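CdiI immunity protein (Yersinia kristensenii ATCC 33638, PDB 5E3E) probably neutralises its cognate CdiA-CT toxin, a contact-dependent inhibition nuclease of the RNase A superfamily, by binding it directly. Local coordinates at residues L65-L69 with S86-L90; M48-D53 with I93-M97. All coordinates share one frame; numbering follows the deposited sequence.

Interaction 1 of 2, residues L65-L69 with S86-L90; sequences LQDIL and SEEWL
Ser-86, in the first turn of helix 86-96, presses its CB against the side of Leu-65 and turns its hydroxyl over the backbone of Gln-66. The CB lies 3.6 Å from Leu-65 CG, close packing for two saturated carbons, while Leu-65 CD2 runs on past the serine to meet the tip of Leu-90. With chi1 at -59°, Ser-86 OG sits opposite its own carbonyl carbon and comes within 3.4 Å of Gln-66 CA. The small serine thus brings the two backbones near at this point, 5.8 Å between the CA atoms of Gln-66 and Ser-86.

One turn on, the helices are bridged by longer residues. Leu-69 and Leu-90 reach for each other tip to tip, Leu-69 CD1 meeting Leu-90 CD2 at 3.9 Å. The same Leu-69 methyl also rests near the plane of the Trp-89 indole, at its edge, 4.3 Å from CE3.

A water bridges the two polar side chains, donating to Gln-66 OE1 (2.7 Å) and accepting from Ser-86 OG (2.7 Å). The extended chain of Gln-66 carries its amide out to this water. Ser-86 OG also hydrogen-bonds the hydroxyl of Tyr-79, so this oxygen of a buried residue has two partners.

The segment axes pass 10.4 Å apart at 51°. Helix 42-56 adds Leu-55 against Leu-69, and Ile-52 and Leu-56 against Leu-90, while Trp-89 packs among Phe-18, Tyr-79 and Trp-83, so the contact joins helices 62-72 and 86-96 within the all-helical fold.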
loop_
_atom_site.group_PDB
_atom_site.type_symbol
_atom_site.label_atom_id
_atom_site.label_comp_id
_atom_site.label_asym_id
_atom_site.label_seq_id
_atom_site.Cartn_x
_atom_site.Cartn_y
_atom_site.Cartn_z
ATOM N N LEU A 65 10.067 0.940 -15.617
ATOM C CA LEU A 65 10.275 1.188 -14.197
ATOM C C LEU A 65 9.005 1.707 -13.582
ATOM O O LEU A 65 8.659 1.308 -12.466
ATOM C CB LEU A 65 11.448 2.129 -13.939
ATOM C CG LEU A 65 11.832 2.345 -12.479
ATOM C CD1 LEU A 65 12.005 1.027 -11.732
ATOM C CD2 LEU A 65 13.100 3.201 -12.469
ATOM N N GLN A 66 8.254 2.540 -14.298
ATOM C CA GLN A 66 6.992 3.036 -13.722
ATOM C C GLN A 66 5.981 1.925 -13.545
ATOM O O GLN A 66 5.273 1.888 -12.568
ATOM C CB GLN A 66 6.375 4.172 -14.562
ATOM C CG GLN A 66 5.158 4.843 -13.949
ATOM C CD GLN A 66 4.602 5.945 -14.838
ATOM O OE1 GLN A 66 5.268 6.968 -15.126
ATOM N NE2 GLN A 66 3.378 5.752 -15.275
ATOM N N ASP A 67 5.911 1.005 -14.486
ATOM C CA ASP A 67 4.997 -0.135 -14.342
ATOM C C ASP A 67 5.391 -0.983 -13.135
ATOM O O ASP A 67 4.537 -1.422 -12.378
ATOM C CB ASP A 67 5.068 -1.004 -15.601
ATOM C CG ASP A 67 4.043 -2.072 -15.625
ATOM O OD1 ASP A 67 2.882 -1.784 -15.314
ATOM O OD2 ASP A 67 4.389 -3.203 -16.055
ATOM N N ILE A 68 6.689 -1.140 -12.905
ATOM C CA ILE A 68 7.149 -1.891 -11.754
ATOM C C ILE A 68 6.703 -1.222 -10.444
ATOM O O ILE A 68 6.155 -1.879 -9.556
ATOM C CB ILE A 68 8.688 -2.041 -11.784
ATOM C CG1 ILE A 68 9.084 -3.081 -12.879
ATOM C CG2 ILE A 68 9.235 -2.489 -10.452
ATOM C CD1 ILE A 68 10.484 -2.943 -13.403
ATOM N N LEU A 69 6.978 0.064 -10.324
ATOM C CA LEU A 69 6.673 0.777 -9.054
ATOM C C LEU A 69 5.184 0.929 -8.784
ATOM O O LEU A 69 4.720 0.635 -7.680
ATOM C CB LEU A 69 7.364 2.130 -8.983
ATOM C CG LEU A 69 8.883 2.121 -9.160
ATOM C CD1 LEU A 69 9.422 3.540 -9.066
ATOM C CD2 LEU A 69 9.574 1.261 -8.123
ATOM N N SER A 86 10.754 7.898 -12.881
ATOM C CA SER A 86 10.794 6.935 -11.796
ATOM C C SER A 86 12.204 6.867 -11.178
ATOM O O SER A 86 12.342 6.769 -9.960
ATOM C CB SER A 86 10.316 5.570 -12.275
ATOM O OG SER A 86 8.981 5.643 -12.780
ATOM N N GLU A 87 13.245 6.941 -12.002
ATOM C CA GLU A 87 14.623 7.047 -11.477
ATOM C C GLU A 87 14.763 8.199 -10.512
ATOM O O GLU A 87 15.365 8.073 -9.462
ATOM C CB GLU A 87 15.615 7.261 -12.625
ATOM C CG GLU A 87 17.067 7.440 -12.200
ATOM C CD GLU A 87 18.009 7.707 -13.356
ATOM O OE1 GLU A 87 19.176 8.058 -13.082
ATOM O OE2 GLU A 87 17.616 7.536 -14.529
ATOM N N GLU A 88 14.271 9.362 -10.888
ATOM C CA GLU A 88 14.461 10.530 -10.015
ATOM C C GLU A 88 13.713 10.351 -8.671
ATOM O O GLU A 88 14.207 10.739 -7.622
ATOM C CB GLU A 88 14.096 11.825 -10.714
ATOM C CG GLU A 88 15.014 12.186 -11.882
ATOM C CD GLU A 88 16.502 12.129 -11.573
ATOM O OE1 GLU A 88 16.908 12.588 -10.490
ATOM O OE2 GLU A 88 17.300 11.616 -12.414
ATOM N N TRP A 89 12.526 9.772 -8.691
ATOM C CA TRP A 89 11.790 9.578 -7.449
ATOM C C TRP A 89 12.541 8.570 -6.584
ATOM O O TRP A 89 12.682 8.783 -5.385
ATOM C CB TRP A 89 10.354 9.107 -7.663
ATOM C CG TRP A 89 9.611 9.084 -6.377
ATOM C CD1 TRP A 89 9.565 10.102 -5.456
ATOM C CD2 TRP A 89 8.881 7.999 -5.803
ATOM N NE1 TRP A 89 8.832 9.726 -4.362
ATOM C CE2 TRP A 89 8.389 8.440 -4.558
ATOM C CE3 TRP A 89 8.534 6.720 -6.252
ATOM C CZ2 TRP A 89 7.602 7.643 -3.746
ATOM C CZ3 TRP A 89 7.770 5.934 -5.438
ATOM C CH2 TRP A 89 7.300 6.388 -4.215
ATOM N N LEU A 90 13.030 7.466 -7.177
ATOM C CA LEU A 90 13.766 6.490 -6.358
ATOM C C LEU A 90 15.037 7.116 -5.740
ATOM O O LEU A 90 15.389 6.778 -4.609
ATOM C CB LEU A 90 14.149 5.246 -7.153
ATOM C CG LEU A 90 13.018 4.310 -7.583
ATOM C CD1 LEU A 90 13.549 3.130 -8.377
ATOM C CD2 LEU A 90 12.225 3.806 -6.428
HETATM O O HOH W 1 7.778 7.585 -14.204
#

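Interaction 2 of 2, residues M48-D53 with I93-M97; sequences MKAEID and IYKQM
The phenol ring of Tyr-94 carries the aliphatic end of Lys-49 over one face and the CG2 methyl of Ile-52 near its plane at the edge. Lys-49 CE stands 3.8 Å from the centroid of the Tyr-94 ring, 18° off the normal, a CH-pi contact displaced toward CZ and CE1. The lysine chain crosses the tyrosine at about a right angle, and a bend at chi3 (64°) swings CE back over the ring. The ammonium follows as an off-centre cation-pi partner, NZ lying 4.9 Å from the same centroid. At the CE2 corner Asp-53 approaches obliquely, its carboxylate plane turned 46° from the ring and OD2 3.6 Å from Tyr-94 CE2.

Below this partly exposed layer the contact is apolar. Ile-52 CD1 meets Ile-93 CG2 at 3.7 Å, and the selenomethionine Met-48, bent at chi2 and chi3, brings CE across both Ile-93 and Met-97, reaching Met-97 CG at 3.9 Å. Met-97, also a selenomethionine, lays its CB beside Lys-49 CD, the two chains sliding past each other in opposite directions. Tyr-9, Leu-10, Leu-13 and Tyr-36 pack on Met-48 from helices 8-17 and 29-39.

A water takes a bond from Lys-49 NZ (3.1 Å) and gives one to the carbonyl oxygen of Tyr-94 (2.8 Å), tying the lysine to the C-terminal part of helix 86-96. No direct hydrogen bond spans the segments; apolar packing, the CH-pi and off-centre cation-pi contacts and one water bridge make the contact. The ring face and this water probably stabilise the ammonium while its hydrocarbon chain shields the aromatic surface.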
loop_
_atom_site.group_PDB
_atom_site.type_symbol
_atom_site.label_atom_id
_atom_site.label_comp_id
_atom_site.label_asym_id
_atom_site.label_seq_id
_atom_site.Cartn_x
_atom_site.Cartn_y
_atom_site.Cartn_z
HETATM N N MSE A 48 15.758 -1.956 2.088
HETATM C CA MSE A 48 14.926 -1.229 1.121
HETATM C C MSE A 48 15.836 -0.471 0.155
HETATM O O MSE A 48 15.651 -0.535 -1.054
HETATM C CB MSE A 48 13.895 -0.359 1.874
HETATM C CG MSE A 48 12.877 0.358 0.970
HETATM SE SE MSE A 48 13.677 1.986 0.173
HETATM C CE MSE A 48 13.718 3.066 1.827
ATOM N N LYS A 49 16.859 0.199 0.679
ATOM C CA LYS A 49 17.795 0.933 -0.165
ATOM C C LYS A 49 18.501 -0.029 -1.127
ATOM O O LYS A 49 18.729 0.313 -2.283
ATOM C CB LYS A 49 18.792 1.711 0.695
ATOM C CG LYS A 49 18.120 2.939 1.312
ATOM C CD LYS A 49 18.922 3.601 2.425
ATOM C CE LYS A 49 20.208 4.155 1.937
ATOM N NZ LYS A 49 20.990 4.624 3.117
ATOM N N ALA A 50 18.872 -1.209 -0.644
ATOM C CA ALA A 50 19.542 -2.196 -1.534
ATOM C C ALA A 50 18.652 -2.552 -2.712
ATOM O O ALA A 50 19.144 -2.650 -3.836
ATOM C CB ALA A 50 19.948 -3.442 -0.775
ATOM N N GLU A 51 17.352 -2.717 -2.469
ATOM C CA GLU A 51 16.397 -2.978 -3.569
ATOM C C GLU A 51 16.285 -1.804 -4.555
ATOM O O GLU A 51 16.260 -2.006 -5.752
ATOM C CB GLU A 51 15.012 -3.353 -3.033
ATOM C CG GLU A 51 15.003 -4.695 -2.346
ATOM C CD GLU A 51 13.595 -5.173 -1.953
ATOM O OE1 GLU A 51 12.598 -4.507 -2.300
ATOM O OE2 GLU A 51 13.524 -6.219 -1.280
ATOM N N ILE A 52 16.252 -0.567 -4.052
ATOM C CA ILE A 52 16.331 0.578 -4.937
ATOM C C ILE A 52 17.564 0.472 -5.835
ATOM O O ILE A 52 17.487 0.745 -7.029
ATOM C CB ILE A 52 16.347 1.905 -4.164
ATOM C CG1 ILE A 52 15.001 2.115 -3.504
ATOM C CG2 ILE A 52 16.793 3.043 -5.097
ATOM C CD1 ILE A 52 14.827 3.448 -2.760
ATOM N N ASP A 53 18.709 0.095 -5.265
ATOM C CA ASP A 53 19.916 0.043 -6.058
ATOM C C ASP A 53 19.835 -1.041 -7.129
ATOM O O ASP A 53 20.334 -0.836 -8.241
ATOM C CB ASP A 53 21.133 -0.209 -5.171
ATOM C CG ASP A 53 21.687 1.047 -4.585
ATOM O OD1 ASP A 53 21.605 2.101 -5.262
ATOM O OD2 ASP A 53 22.277 0.946 -3.500
ATOM N N ILE A 93 13.903 9.032 -2.730
ATOM C CA ILE A 93 13.589 8.165 -1.565
ATOM C C ILE A 93 14.904 7.804 -0.884
ATOM O O ILE A 93 15.046 7.942 0.312
ATOM C CB ILE A 93 12.870 6.885 -1.968
ATOM C CG1 ILE A 93 11.464 7.190 -2.503
ATOM C CG2 ILE A 93 12.819 5.879 -0.803
ATOM C CD1 ILE A 93 10.833 5.958 -3.106
ATOM N N TYR A 94 15.867 7.373 -1.677
ATOM C CA TYR A 94 17.163 6.941 -1.168
ATOM C C TYR A 94 17.798 8.069 -0.312
ATOM O O TYR A 94 18.242 7.833 0.822
ATOM C CB TYR A 94 18.059 6.556 -2.354
ATOM C CG TYR A 94 19.270 5.740 -2.013
ATOM C CD1 TYR A 94 20.382 6.362 -1.443
ATOM C CD2 TYR A 94 19.342 4.374 -2.276
ATOM C CE1 TYR A 94 21.516 5.659 -1.131
ATOM C CE2 TYR A 94 20.503 3.651 -1.979
ATOM C CZ TYR A 94 21.581 4.303 -1.410
ATOM O OH TYR A 94 22.780 3.678 -1.053
ATOM N N LYS A 95 17.830 9.276 -0.858
ATOM C CA LYS A 95 18.413 10.430 -0.183
ATOM C C LYS A 95 17.669 10.847 1.082
ATOM O O LYS A 95 18.287 11.341 2.036
ATOM C CB LYS A 95 18.471 11.616 -1.147
ATOM C CG LYS A 95 19.389 12.744 -0.725
ATOM C CD LYS A 95 19.501 13.837 -1.794
ATOM C CE LYS A 95 20.088 13.356 -3.109
ATOM N NZ LYS A 95 19.902 14.412 -4.152
ATOM N N GLN A 96 16.344 10.724 1.060
ATOM C CA GLN A 96 15.512 11.006 2.240
ATOM C C GLN A 96 15.819 10.118 3.447
ATOM O O GLN A 96 15.536 10.484 4.604
ATOM C CB GLN A 96 14.021 10.943 1.883
ATOM C CG GLN A 96 13.599 12.084 0.943
ATOM C CD GLN A 96 13.681 13.471 1.572
ATOM O OE1 GLN A 96 14.454 14.309 1.133
ATOM N NE2 GLN A 96 12.887 13.719 2.565
HETATM N N MSE A 97 16.421 8.966 3.192
HETATM C CA MSE A 97 16.846 8.089 4.255
HETATM C C MSE A 97 18.076 8.560 4.991
HETATM O O MSE A 97 18.385 8.053 6.074
HETATM C CB MSE A 97 17.087 6.672 3.716
HETATM C CG MSE A 97 15.789 6.099 3.134
HETATM SE SE MSE A 97 14.370 5.836 4.496
HETATM C CE MSE A 97 13.244 7.356 3.959
HETATM O O HOH W 2 20.662 7.520 2.133
#

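Helix 86-96 serves both contacts, offering its N-terminal turn to helix 62-72 in interaction 1 and its C-terminal end to helix 42-56 in interaction 2. The two centres lie about 12 Å apart, each about 8 Å from the centre of the chain. They meet directly where Leu-90 O packs 3.8 Å from Ile-52 CD1, so Ile-52 of interaction 2 packs against Leu-90 of interaction 1. Helices 42-56 and 62-72 are consecutive, and the last helix closes against both, so that the buried side chains of the two contacts adjoin at this pair. Both are contacts within the immunity protein chain, and no other chain of the assembly touches their segments.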